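Side-chain contacts in aac(6')-Ii (Enterococcus faecium, PDB 1N71), which transfers an acetyl group from acetyl-coenzyme A to the 6'-amino group of aminoglycoside antibiotics, thereby giving the bacterium resistance to them: residues 18-23 with 77-82; 38-43 with 72-77; 107-112 with 150-155. All coordinates share one frame; numbering follows the deposited sequence.

Overall arrangement
From the N terminus, helix 11-24 comes first and meets the end of strand 70-78 and the turn after it in contact 1, closing a long loop. Within that loop lies the shorter one closed by contact 2, where helix 33-40 reaches the middle of the same strand; Leu21 of contact 1 packs on Met40 of contact 2, and both contacts include Val77. Contact 3 follows in series, joining strand 106-112 to Tyr152, just before strand 153-158. Strands 70-78 and 106-112 are sheet neighbours, with Leu73 N 2.8 Å from Tyr108 O, and all three contacts touch coenzyme A.

Contact 1 of 3, residues 18-23 with 77-82; sequences SDLLRL and VVESSR. With COA (coenzyme A), chain E.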
loop_
_atom_site.group_PDB
_atom_site.type_symbol
_atom_site.label_atom_id
_atom_site.label_comp_id
_atom_site.label_asym_id
_atom_site.label_seq_id
_atom_site.Cartn_x
_atom_site.Cartn_y
_atom_site.Cartn_z
ATOM N N SER A 18 22.148 1.743 8.116
ATOM C CA SER A 18 21.770 0.490 8.756
ATOM C C SER A 18 21.605 0.692 10.260
ATOM O O SER A 18 20.591 0.306 10.838
ATOM C CB SER A 18 22.834 -0.576 8.493
ATOM O OG SER A 18 22.481 -1.800 9.112
ATOM N N ASP A 19 22.603 1.298 10.891
ATOM C CA ASP A 19 22.537 1.545 12.325
ATOM C C ASP A 19 21.315 2.398 12.637
ATOM O O ASP A 19 20.472 2.025 13.458
ATOM C CB ASP A 19 23.796 2.269 12.809
ATOM C CG ASP A 19 25.054 1.444 12.625
ATOM O OD1 ASP A 19 25.038 0.250 12.985
ATOM O OD2 ASP A 19 26.061 1.993 12.127
ATOM N N LEU A 20 21.222 3.542 11.966
ATOM C CA LEU A 20 20.117 4.466 12.162
ATOM C C LEU A 20 18.766 3.761 12.094
ATOM O O LEU A 20 17.857 4.072 12.863
ATOM C CB LEU A 20 20.178 5.575 11.111
ATOM C CG LEU A 20 19.162 6.710 11.245
ATOM C CD1 LEU A 20 19.264 7.338 12.625
ATOM C CD2 LEU A 20 19.426 7.746 10.166
ATOM N N LEU A 21 18.639 2.811 11.174
ATOM C CA LEU A 21 17.395 2.064 11.018
ATOM C C LEU A 21 17.217 1.065 12.155
ATOM O O LEU A 21 16.116 0.898 12.676
ATOM C CB LEU A 21 17.382 1.325 9.678
ATOM C CG LEU A 21 17.344 2.197 8.420
ATOM C CD1 LEU A 21 17.479 1.327 7.183
ATOM C CD2 LEU A 21 16.041 2.979 8.384
ATOM N N ARG A 22 18.308 0.404 12.530
ATOM C CA ARG A 22 18.284 -0.582 13.608
ATOM C C ARG A 22 17.972 0.082 14.945
ATOM O O ARG A 22 17.167 -0.423 15.726
ATOM C CB ARG A 22 19.634 -1.296 13.702
ATOM N N LEU A 23 18.618 1.213 15.205
ATOM C CA LEU A 23 18.407 1.943 16.446
ATOM C C LEU A 23 16.964 2.422 16.545
ATOM O O LEU A 23 16.276 2.164 17.535
ATOM C CB LEU A 23 19.344 3.148 16.516
ATOM C CG LEU A 23 20.848 2.892 16.398
ATOM C CD1 LEU A 23 21.586 4.223 16.405
ATOM C CD2 LEU A 23 21.322 2.007 17.543
ATOM N N VAL A 77 13.559 8.757 8.299
ATOM C CA VAL A 77 14.127 8.678 9.630
ATOM C C VAL A 77 15.164 9.769 9.831
ATOM O O VAL A 77 15.944 10.079 8.930
ATOM C CB VAL A 77 14.790 7.306 9.870
ATOM C CG1 VAL A 77 15.893 7.083 8.857
ATOM C CG2 VAL A 77 15.352 7.238 11.289
ATOM N N VAL A 78 15.137 10.356 11.021
ATOM C CA VAL A 78 16.060 11.404 11.417
ATOM C C VAL A 78 16.599 10.966 12.776
ATOM O O VAL A 78 15.825 10.546 13.633
ATOM C CB VAL A 78 15.331 12.755 11.582
ATOM C CG1 VAL A 78 16.288 13.807 12.138
ATOM C CG2 VAL A 78 14.759 13.203 10.241
ATOM N N GLU A 79 17.913 11.042 12.975
ATOM C CA GLU A 79 18.478 10.646 14.267
ATOM C C GLU A 79 17.647 11.288 15.364
ATOM O O GLU A 79 17.384 12.489 15.324
ATOM C CB GLU A 79 19.927 11.111 14.407
ATOM C CG GLU A 79 20.879 10.519 13.401
ATOM C CD GLU A 79 22.325 10.813 13.745
ATOM O OE1 GLU A 79 22.646 11.988 14.022
ATOM O OE2 GLU A 79 23.143 9.871 13.733
ATOM N N SER A 80 17.242 10.490 16.345
ATOM C CA SER A 80 16.420 10.991 17.440
ATOM C C SER A 80 17.070 12.157 18.170
ATOM O O SER A 80 16.391 12.918 18.858
ATOM C CB SER A 80 16.114 9.866 18.436
ATOM O OG SER A 80 17.293 9.406 19.068
ATOM N N SER A 81 18.383 12.302 18.015
ATOM C CA SER A 81 19.109 13.379 18.671
ATOM C C SER A 81 19.249 14.623 17.794
ATOM O O SER A 81 19.831 15.619 18.218
ATOM C CB SER A 81 20.498 12.889 19.104
ATOM O OG SER A 81 21.242 12.392 18.003
ATOM N N ARG A 82 18.711 14.575 16.578
ATOM C CA ARG A 82 18.812 15.718 15.673
ATOM C C ARG A 82 17.456 16.196 15.168
ATOM O O ARG A 82 17.377 16.989 14.229
ATOM C CB ARG A 82 19.693 15.361 14.477
ATOM C CG ARG A 82 21.120 14.967 14.826
ATOM C CD ARG A 82 21.829 16.059 15.615
ATOM N NE ARG A 82 23.275 15.998 15.427
ATOM C CZ ARG A 82 23.891 16.332 14.296
ATOM N NH1 ARG A 82 23.184 16.757 13.256
ATOM N NH2 ARG A 82 25.211 16.235 14.199
HETATM N N1A COA E . 4.038 15.628 15.961
HETATM C C2A COA E . 3.602 16.854 15.620
HETATM N N3A COA E . 4.257 17.798 14.907
HETATM C C4A COA E . 5.503 17.356 14.519
HETATM C C5A COA E . 6.077 16.136 14.795
HETATM C C6A COA E . 5.284 15.220 15.558
HETATM N N6A COA E . 5.719 14.007 15.893
HETATM N N7A COA E . 7.345 16.050 14.239
HETATM C C8A COA E . 7.507 17.205 13.663
HETATM N N9A COA E . 6.432 18.053 13.792
HETATM C C1B COA E . 6.278 19.422 13.279
HETATM C C2B COA E . 7.240 20.422 13.927
HETATM O O2B COA E . 6.647 20.936 15.127
HETATM C C3B COA E . 7.390 21.555 12.918
HETATM O O3B COA E . 6.213 22.378 12.993
HETATM P P3B COA E . 6.323 23.977 13.179
HETATM O O7A COA E . 7.083 24.146 14.442
HETATM O O8A COA E . 4.908 24.418 13.249
HETATM O O9A COA E . 7.042 24.436 11.965
HETATM C C4B COA E . 7.341 20.782 11.592
HETATM O O4B COA E . 6.620 19.583 11.906
HETATM C C5B COA E . 8.711 20.473 10.972
HETATM O O5B COA E . 9.410 19.503 11.762
HETATM P P1A COA E . 10.918 19.041 11.420
HETATM O O1A COA E . 11.835 19.678 12.390
HETATM O O2A COA E . 11.153 19.196 9.966
HETATM O O3A COA E . 10.820 17.473 11.748
HETATM P P2A COA E . 12.009 16.468 12.152
HETATM O O4A COA E . 11.997 16.289 13.619
HETATM O O5A COA E . 13.260 16.853 11.468
HETATM O O6A COA E . 11.488 15.105 11.481
HETATM C CBP COA E . 10.093 13.147 11.855
HETATM C CCP COA E . 10.137 14.659 11.679
HETATM C CDP COA E . 8.644 12.744 12.162
HETATM C CEP COA E . 10.561 12.473 10.532
HETATM C CAP COA E . 11.057 12.760 13.058
HETATM O OAP COA E . 10.622 13.333 14.295
HETATM C C9P COA E . 11.302 11.245 13.173
HETATM O O9P COA E . 12.356 10.750 12.750
HETATM N N8P COA E . 10.323 10.526 13.740
HETATM C C7P COA E . 10.346 9.082 13.946
HETATM C C6P COA E . 10.085 8.297 12.663
HETATM C C5P COA E . 8.615 8.210 12.293
HETATM O O5P COA E . 7.778 7.836 13.124
HETATM N N4P COA E . 8.304 8.555 11.035
HETATM C C3P COA E . 6.953 8.544 10.463
HETATM C C2P COA E . 6.882 7.727 9.182
HETATM S S1P COA E . 5.455 6.628 9.117
#
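Val77 meets Leu20 of helix 11-24 tip to tip, its two methyls lying against the branched end of the leucine: CG1 lies 3.8 Å from Leu20 CD2, and CG2 is equally close to Leu20 CG. With chi1 at 60°, Val77 CG1 takes the crowded position between backbone N and carbonyl carbon, and from there it also receives Leu21 CD2 at 4.1 Å, the two side chains crossing at about a right angle. The next residue, Val78, points away from the helix. Its backbone N donates to O9P of coenzyme A over 3.3 Å, a somewhat bent bond (143°) that binds the strand end to the pantetheine arm. At Glu79 the helix is met again. The aliphatic CG of Glu79 packs against Leu20 CD1 at 3.7 Å, the chains again crossing nearly perpendicularly, while the carboxylate extends beyond. A type I turn follows, closed by Arg82 N bonding to Glu79 O over 2.8 Å, and leads toward the loop and the start of helix 87-101, where the backbone N atoms of Lys84, Gln86 and Gly88 bind the cofactor, as in other GNAT acetyltransferases. Around the contact, Leu21 also packs on Val37 of helix 33-40, Val77 and Glu79 share backbone bonds with Phe59 and Val57 of strand 55-66, and Val78 rests on Ile87 of helix 87-101.

Contact 2 of 3, residues 38-43 with 72-77; sequences EEMMNP and ELHPLV. With COA (coenzyme A), chain E.
A cis peptide bond joins His74 to Pro75, and both residues of this cis step are touched by the single side chain of Met40. The methionine comes from helix 33-40 and is fully drawn out: beyond CG the chain stays extended through the sulfur (chi2 174°, chi3 -175°), which carries SD and CE out to the proline ring. The end of the methionine meets the CG-CD side of that ring. Met40 SD lies 3.7 Å from Pro75 CD, and Met40 CE lies 3.8 Å from Pro75 CG, so two atoms of each side meet in a small apolar patch. The same methyl comes within 4.3 Å of His74 CE1, approaching the imidazole obliquely. Pro75 itself covers one face of that ring, its CB 4.2 Å above the plane of His74 and over the centre. No hydrogen bond links the two segments; the contact is a purely van der Waals one, and Tyr29 and Phe59 also pack on the same methionine. One residue further on, the strand faces the cofactor: Leu76 CD2 sits 3.7 Å from the CEP methyl of coenzyme A, and the leucine also packs on Phe146 and Tyr147 of helix 144-149. Strand 70-78 therefore has Met40 packed against Pro75 and the pantetheine arm against Leu76. His74 and Pro75 both share backbone bonds with Gly61 of strand 55-66, two residues against one, which is consistent with the beta bulge in the central strand of the GNAT fold, beside which acetyl-CoA is bound.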
loop_
_atom_site.group_PDB
_atom_site.type_symbol
_atom_site.label_atom_id
_atom_site.label_comp_id
_atom_site.label_asym_id
_atom_site.label_seq_id
_atom_site.Cartn_x
_atom_site.Cartn_y
_atom_site.Cartn_z
ATOM N N GLU A 38 19.903 -2.360 1.148
ATOM C CA GLU A 38 20.204 -2.609 -0.256
ATOM C C GLU A 38 18.935 -2.453 -1.081
ATOM O O GLU A 38 18.968 -1.966 -2.213
ATOM C CB GLU A 38 20.767 -4.021 -0.430
ATOM C CG GLU A 38 21.223 -4.338 -1.842
ATOM C CD GLU A 38 22.110 -3.252 -2.418
ATOM O OE1 GLU A 38 23.012 -2.772 -1.697
ATOM O OE2 GLU A 38 21.910 -2.885 -3.596
ATOM N N GLU A 39 17.814 -2.870 -0.499
ATOM C CA GLU A 39 16.520 -2.775 -1.160
ATOM C C GLU A 39 16.181 -1.308 -1.430
ATOM O O GLU A 39 15.557 -0.972 -2.440
ATOM C CB GLU A 39 15.452 -3.419 -0.276
ATOM C CG GLU A 39 14.100 -3.580 -0.938
ATOM C CD GLU A 39 13.454 -4.911 -0.600
ATOM O OE1 GLU A 39 13.299 -5.213 0.604
ATOM O OE2 GLU A 39 13.104 -5.656 -1.543
ATOM N N MET A 40 16.615 -0.435 -0.527
ATOM C CA MET A 40 16.372 0.994 -0.657
ATOM C C MET A 40 17.324 1.625 -1.677
ATOM O O MET A 40 17.103 2.750 -2.133
ATOM C CB MET A 40 16.529 1.672 0.708
ATOM C CG MET A 40 15.521 1.185 1.747
ATOM S SD MET A 40 15.785 1.819 3.416
ATOM C CE MET A 40 14.518 0.916 4.312
ATOM N N MET A 41 18.372 0.891 -2.043
ATOM C CA MET A 41 19.357 1.379 -3.008
ATOM C C MET A 41 18.954 1.080 -4.454
ATOM O O MET A 41 19.654 1.466 -5.393
ATOM C CB MET A 41 20.728 0.753 -2.729
ATOM C CG MET A 41 21.310 1.085 -1.365
ATOM S SD MET A 41 21.571 2.852 -1.124
ATOM C CE MET A 41 20.072 3.286 -0.219
ATOM N N ASN A 42 17.833 0.388 -4.627
ATOM C CA ASN A 42 17.333 0.032 -5.955
ATOM C C ASN A 42 17.275 1.253 -6.882
ATOM O O ASN A 42 16.775 2.310 -6.501
ATOM C CB ASN A 42 15.939 -0.586 -5.827
ATOM C CG ASN A 42 15.472 -1.244 -7.108
ATOM O OD1 ASN A 42 15.522 -0.646 -8.181
ATOM N ND2 ASN A 42 15.005 -2.482 -7.000
ATOM N N PRO A 43 17.785 1.118 -8.119
ATOM C CA PRO A 43 17.789 2.212 -9.096
ATOM C C PRO A 43 16.421 2.846 -9.358
ATOM O O PRO A 43 16.331 4.039 -9.648
ATOM C CB PRO A 43 18.362 1.553 -10.347
ATOM C CG PRO A 43 19.303 0.551 -9.784
ATOM C CD PRO A 43 18.497 -0.056 -8.657
ATOM N N GLU A 72 5.343 5.858 -3.086
ATOM C CA GLU A 72 5.169 5.688 -1.649
ATOM C C GLU A 72 6.414 6.183 -0.927
ATOM O O GLU A 72 7.525 5.719 -1.205
ATOM C CB GLU A 72 4.952 4.215 -1.285
ATOM C CG GLU A 72 5.074 3.965 0.221
ATOM C CD GLU A 72 4.846 2.514 0.618
ATOM O OE1 GLU A 72 5.045 1.615 -0.222
ATOM O OE2 GLU A 72 4.478 2.273 1.787
ATOM N N LEU A 73 6.226 7.124 -0.006
ATOM C CA LEU A 73 7.322 7.667 0.783
ATOM C C LEU A 73 7.685 6.595 1.809
ATOM O O LEU A 73 6.857 6.212 2.643
ATOM C CB LEU A 73 6.873 8.959 1.487
ATOM C CG LEU A 73 7.880 9.737 2.349
ATOM C CD1 LEU A 73 7.311 11.115 2.661
ATOM C CD2 LEU A 73 8.185 8.981 3.638
ATOM N N HIS A 74 8.915 6.098 1.735
ATOM C CA HIS A 74 9.362 5.063 2.660
ATOM C C HIS A 74 10.844 4.757 2.467
ATOM O O HIS A 74 11.278 4.438 1.364
ATOM C CB HIS A 74 8.537 3.787 2.451
ATOM C CG HIS A 74 8.999 2.623 3.272
ATOM N ND1 HIS A 74 10.108 1.872 2.941
ATOM C CD2 HIS A 74 8.508 2.085 4.413
ATOM C CE1 HIS A 74 10.279 0.921 3.841
ATOM N NE2 HIS A 74 9.321 1.028 4.746
ATOM N N PRO A 75 11.642 4.888 3.535
ATOM C CA PRO A 75 11.206 5.306 4.869
ATOM C C PRO A 75 11.589 6.767 5.078
ATOM O O PRO A 75 12.038 7.443 4.148
ATOM C CB PRO A 75 12.013 4.397 5.771
ATOM C CG PRO A 75 13.356 4.425 5.078
ATOM C CD PRO A 75 12.999 4.314 3.593
ATOM N N LEU A 76 11.393 7.248 6.299
ATOM C CA LEU A 76 11.783 8.600 6.672
ATOM C C LEU A 76 12.277 8.492 8.102
ATOM O O LEU A 76 11.515 8.158 9.011
ATOM C CB LEU A 76 10.616 9.589 6.612
ATOM C CG LEU A 76 10.981 10.985 7.150
ATOM C CD1 LEU A 76 12.226 11.524 6.428
ATOM C CD2 LEU A 76 9.808 11.940 6.974
ATOM N N VAL A 77 13.559 8.757 8.299
ATOM C CA VAL A 77 14.127 8.678 9.630
ATOM C C VAL A 77 15.164 9.769 9.831
ATOM O O VAL A 77 15.944 10.079 8.930
ATOM C CB VAL A 77 14.790 7.306 9.870
ATOM C CG1 VAL A 77 15.893 7.083 8.857
ATOM C CG2 VAL A 77 15.352 7.238 11.289
HETATM N N1A COA E . 4.038 15.628 15.961
HETATM C C2A COA E . 3.602 16.854 15.620
HETATM N N3A COA E . 4.257 17.798 14.907
HETATM C C4A COA E . 5.503 17.356 14.519
HETATM C C5A COA E . 6.077 16.136 14.795
HETATM C C6A COA E . 5.284 15.220 15.558
HETATM N N6A COA E . 5.719 14.007 15.893
HETATM N N7A COA E . 7.345 16.050 14.239
HETATM C C8A COA E . 7.507 17.205 13.663
HETATM N N9A COA E . 6.432 18.053 13.792
HETATM C C1B COA E . 6.278 19.422 13.279
HETATM C C2B COA E . 7.240 20.422 13.927
HETATM O O2B COA E . 6.647 20.936 15.127
HETATM C C3B COA E . 7.390 21.555 12.918
HETATM O O3B COA E . 6.213 22.378 12.993
HETATM P P3B COA E . 6.323 23.977 13.179
HETATM O O7A COA E . 7.083 24.146 14.442
HETATM O O8A COA E . 4.908 24.418 13.249
HETATM O O9A COA E . 7.042 24.436 11.965
HETATM C C4B COA E . 7.341 20.782 11.592
HETATM O O4B COA E . 6.620 19.583 11.906
HETATM C C5B COA E . 8.711 20.473 10.972
HETATM O O5B COA E . 9.410 19.503 11.762
HETATM P P1A COA E . 10.918 19.041 11.420
HETATM O O1A COA E . 11.835 19.678 12.390
HETATM O O2A COA E . 11.153 19.196 9.966
HETATM O O3A COA E . 10.820 17.473 11.748
HETATM P P2A COA E . 12.009 16.468 12.152
HETATM O O4A COA E . 11.997 16.289 13.619
HETATM O O5A COA E . 13.260 16.853 11.468
HETATM O O6A COA E . 11.488 15.105 11.481
HETATM C CBP COA E . 10.093 13.147 11.855
HETATM C CCP COA E . 10.137 14.659 11.679
HETATM C CDP COA E . 8.644 12.744 12.162
HETATM C CEP COA E . 10.561 12.473 10.532
HETATM C CAP COA E . 11.057 12.760 13.058
HETATM O OAP COA E . 10.622 13.333 14.295
HETATM C C9P COA E . 11.302 11.245 13.173
HETATM O O9P COA E . 12.356 10.750 12.750
HETATM N N8P COA E . 10.323 10.526 13.740
HETATM C C7P COA E . 10.346 9.082 13.946
HETATM C C6P COA E . 10.085 8.297 12.663
HETATM C C5P COA E . 8.615 8.210 12.293
HETATM O O5P COA E . 7.778 7.836 13.124
HETATM N N4P COA E . 8.304 8.555 11.035
HETATM C C3P COA E . 6.953 8.544 10.463
HETATM C C2P COA E . 6.882 7.727 9.182
HETATM S S1P COA E . 5.455 6.628 9.117
#

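Contact 3 of 3, residues 107-112 with 150-155; sequences IYLGTD and LGYKIV. With COA (coenzyme A), chain E.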
loop_
_atom_site.group_PDB
_atom_site.type_symbol
_atom_site.label_atom_id
_atom_site.label_comp_id
_atom_site.label_asym_id
_atom_site.label_seq_id
_atom_site.Cartn_x
_atom_site.Cartn_y
_atom_site.Cartn_z
ATOM N N ILE A 107 2.560 11.432 -3.932
ATOM C CA ILE A 107 3.342 10.664 -2.988
ATOM C C ILE A 107 2.391 10.355 -1.851
ATOM O O ILE A 107 1.678 11.240 -1.383
ATOM C CB ILE A 107 4.528 11.488 -2.437
ATOM C CG1 ILE A 107 5.517 11.797 -3.565
ATOM C CG2 ILE A 107 5.221 10.720 -1.305
ATOM C CD1 ILE A 107 6.710 12.645 -3.115
ATOM N N TYR A 108 2.361 9.102 -1.427
ATOM C CA TYR A 108 1.499 8.711 -0.323
ATOM C C TYR A 108 2.336 7.926 0.671
ATOM O O TYR A 108 3.434 7.477 0.354
ATOM C CB TYR A 108 0.330 7.854 -0.814
ATOM C CG TYR A 108 0.735 6.474 -1.263
ATOM C CD1 TYR A 108 1.309 6.265 -2.521
ATOM C CD2 TYR A 108 0.557 5.374 -0.425
ATOM C CE1 TYR A 108 1.690 4.993 -2.931
ATOM C CE2 TYR A 108 0.938 4.098 -0.824
ATOM C CZ TYR A 108 1.501 3.915 -2.075
ATOM O OH TYR A 108 1.871 2.653 -2.470
ATOM N N LEU A 109 1.810 7.759 1.875
ATOM C CA LEU A 109 2.522 7.054 2.925
ATOM C C LEU A 109 1.535 6.485 3.926
ATOM O O LEU A 109 0.366 6.875 3.959
ATOM C CB LEU A 109 3.469 8.026 3.641
ATOM C CG LEU A 109 2.762 9.237 4.271
ATOM C CD1 LEU A 109 2.313 8.900 5.695
ATOM C CD2 LEU A 109 3.701 10.434 4.290
ATOM N N GLY A 110 2.016 5.545 4.726
ATOM C CA GLY A 110 1.191 4.951 5.754
ATOM C C GLY A 110 1.903 5.164 7.076
ATOM O O GLY A 110 3.052 4.748 7.239
ATOM N N THR A 111 1.248 5.848 8.009
ATOM C CA THR A 111 1.831 6.084 9.323
ATOM C C THR A 111 0.917 5.393 10.331
ATOM O O THR A 111 -0.246 5.759 10.488
ATOM C CB THR A 111 1.957 7.603 9.630
ATOM O OG1 THR A 111 2.555 7.783 10.919
ATOM C CG2 THR A 111 0.598 8.286 9.602
ATOM N N ASP A 112 1.446 4.378 11.003
ATOM C CA ASP A 112 0.657 3.609 11.954
ATOM C C ASP A 112 0.495 4.269 13.318
ATOM O O ASP A 112 1.277 5.130 13.704
ATOM C CB ASP A 112 1.271 2.216 12.116
ATOM C CG ASP A 112 1.475 1.512 10.781
ATOM O OD1 ASP A 112 2.432 1.867 10.049
ATOM O OD2 ASP A 112 0.674 0.610 10.453
ATOM N N LEU A 150 3.329 19.585 6.022
ATOM C CA LEU A 150 4.054 19.608 4.757
ATOM C C LEU A 150 3.100 19.499 3.573
ATOM O O LEU A 150 3.526 19.296 2.438
ATOM C CB LEU A 150 5.090 18.483 4.701
ATOM C CG LEU A 150 6.214 18.644 5.725
ATOM C CD1 LEU A 150 7.260 17.566 5.521
ATOM C CD2 LEU A 150 6.835 20.030 5.576
ATOM N N GLY A 151 1.806 19.620 3.846
ATOM C CA GLY A 151 0.827 19.570 2.773
ATOM C C GLY A 151 0.166 18.238 2.499
ATOM O O GLY A 151 -0.625 18.127 1.557
ATOM N N TYR A 152 0.483 17.222 3.294
ATOM C CA TYR A 152 -0.136 15.913 3.095
ATOM C C TYR A 152 -1.476 15.893 3.809
ATOM O O TYR A 152 -1.670 16.590 4.804
ATOM C CB TYR A 152 0.759 14.786 3.624
ATOM C CG TYR A 152 2.020 14.604 2.808
ATOM C CD1 TYR A 152 3.015 15.583 2.799
ATOM C CD2 TYR A 152 2.183 13.493 1.977
ATOM C CE1 TYR A 152 4.138 15.467 1.973
ATOM C CE2 TYR A 152 3.304 13.368 1.145
ATOM C CZ TYR A 152 4.271 14.362 1.148
ATOM O OH TYR A 152 5.352 14.270 0.302
ATOM N N LYS A 153 -2.396 15.090 3.297
ATOM C CA LYS A 153 -3.731 14.989 3.873
ATOM C C LYS A 153 -4.071 13.537 4.168
ATOM O O LYS A 153 -3.656 12.645 3.438
ATOM C CB LYS A 153 -4.739 15.574 2.874
ATOM C CG LYS A 153 -6.186 15.143 3.052
ATOM C CD LYS A 153 -7.069 15.774 1.967
ATOM C CE LYS A 153 -8.535 15.416 2.156
ATOM N NZ LYS A 153 -9.432 16.250 1.298
ATOM N N ILE A 154 -4.809 13.287 5.243
ATOM C CA ILE A 154 -5.204 11.914 5.534
ATOM C C ILE A 154 -6.292 11.591 4.521
ATOM O O ILE A 154 -7.332 12.256 4.483
ATOM C CB ILE A 154 -5.784 11.758 6.956
ATOM C CG1 ILE A 154 -4.713 12.113 7.997
ATOM C CG2 ILE A 154 -6.287 10.312 7.152
ATOM C CD1 ILE A 154 -5.217 12.137 9.449
ATOM N N VAL A 155 -6.049 10.576 3.698
ATOM C CA VAL A 155 -7.001 10.175 2.670
ATOM C C VAL A 155 -7.555 8.779 2.905
ATOM O O VAL A 155 -8.307 8.256 2.086
ATOM C CB VAL A 155 -6.358 10.196 1.279
ATOM C CG1 VAL A 155 -5.995 11.624 0.897
ATOM C CG2 VAL A 155 -5.115 9.307 1.267
HETATM N N1A COA E . 4.038 15.628 15.961
HETATM C C2A COA E . 3.602 16.854 15.620
HETATM N N3A COA E . 4.257 17.798 14.907
HETATM C C4A COA E . 5.503 17.356 14.519
HETATM C C5A COA E . 6.077 16.136 14.795
HETATM C C6A COA E . 5.284 15.220 15.558
HETATM N N6A COA E . 5.719 14.007 15.893
HETATM N N7A COA E . 7.345 16.050 14.239
HETATM C C8A COA E . 7.507 17.205 13.663
HETATM N N9A COA E . 6.432 18.053 13.792
HETATM C C1B COA E . 6.278 19.422 13.279
HETATM C C2B COA E . 7.240 20.422 13.927
HETATM O O2B COA E . 6.647 20.936 15.127
HETATM C C3B COA E . 7.390 21.555 12.918
HETATM O O3B COA E . 6.213 22.378 12.993
HETATM P P3B COA E . 6.323 23.977 13.179
HETATM O O7A COA E . 7.083 24.146 14.442
HETATM O O8A COA E . 4.908 24.418 13.249
HETATM O O9A COA E . 7.042 24.436 11.965
HETATM C C4B COA E . 7.341 20.782 11.592
HETATM O O4B COA E . 6.620 19.583 11.906
HETATM C C5B COA E . 8.711 20.473 10.972
HETATM O O5B COA E . 9.410 19.503 11.762
HETATM P P1A COA E . 10.918 19.041 11.420
HETATM O O1A COA E . 11.835 19.678 12.390
HETATM O O2A COA E . 11.153 19.196 9.966
HETATM O O3A COA E . 10.820 17.473 11.748
HETATM P P2A COA E . 12.009 16.468 12.152
HETATM O O4A COA E . 11.997 16.289 13.619
HETATM O O5A COA E . 13.260 16.853 11.468
HETATM O O6A COA E . 11.488 15.105 11.481
HETATM C CBP COA E . 10.093 13.147 11.855
HETATM C CCP COA E . 10.137 14.659 11.679
HETATM C CDP COA E . 8.644 12.744 12.162
HETATM C CEP COA E . 10.561 12.473 10.532
HETATM C CAP COA E . 11.057 12.760 13.058
HETATM O OAP COA E . 10.622 13.333 14.295
HETATM C C9P COA E . 11.302 11.245 13.173
HETATM O O9P COA E . 12.356 10.750 12.750
HETATM N N8P COA E . 10.323 10.526 13.740
HETATM C C7P COA E . 10.346 9.082 13.946
HETATM C C6P COA E . 10.085 8.297 12.663
HETATM C C5P COA E . 8.615 8.210 12.293
HETATM O O5P COA E . 7.778 7.836 13.124
HETATM N N4P COA E . 8.304 8.555 11.035
HETATM C C3P COA E . 6.953 8.544 10.463
HETATM C C2P COA E . 6.882 7.727 9.182
HETATM S S1P COA E . 5.455 6.628 9.117
#
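The ring of Tyr152 is approached obliquely by Ile107 O and Leu109 CD2 of strand 106-112, the carbonyl oxygen 3.7 Å from Tyr152 CE2 and the leucine methyl 4.1 Å from Tyr152 CD2. The tyrosine's own backbone N completes a Schellman motif: Gly151, with positive phi, is the C-prime residue that ends helix 144-149, and Tyr152 N bonds back to Tyr147 O. The chain then enters strand 153-158 of the GNAT sheet. As strand 168-174 lies between the two strands, no backbone bond joins them, and the tyrosine bridges the gap, resting also on Lys173. With chi1 of -69°, which puts CG opposite the carbonyl carbon, the ring reaches Ile107, whose CG2 is 3.9 Å from Tyr152 OH. That hydroxyl is hydrogen-bonded to Glu96 of helix 87-101, which satisfies it and anchors the far end of the ring. The next residue, Lys153, is hydrogen-bonded through NZ to Thr129 OG1 of the second subunit. Further along strand 106-112 the cofactor's thiol end arrives: S1P lies 3.6 Å from Gly110 O and also 3.6 Å from Thr111 OG1, a hydroxyl hydrogen-bonded to His142 NE2.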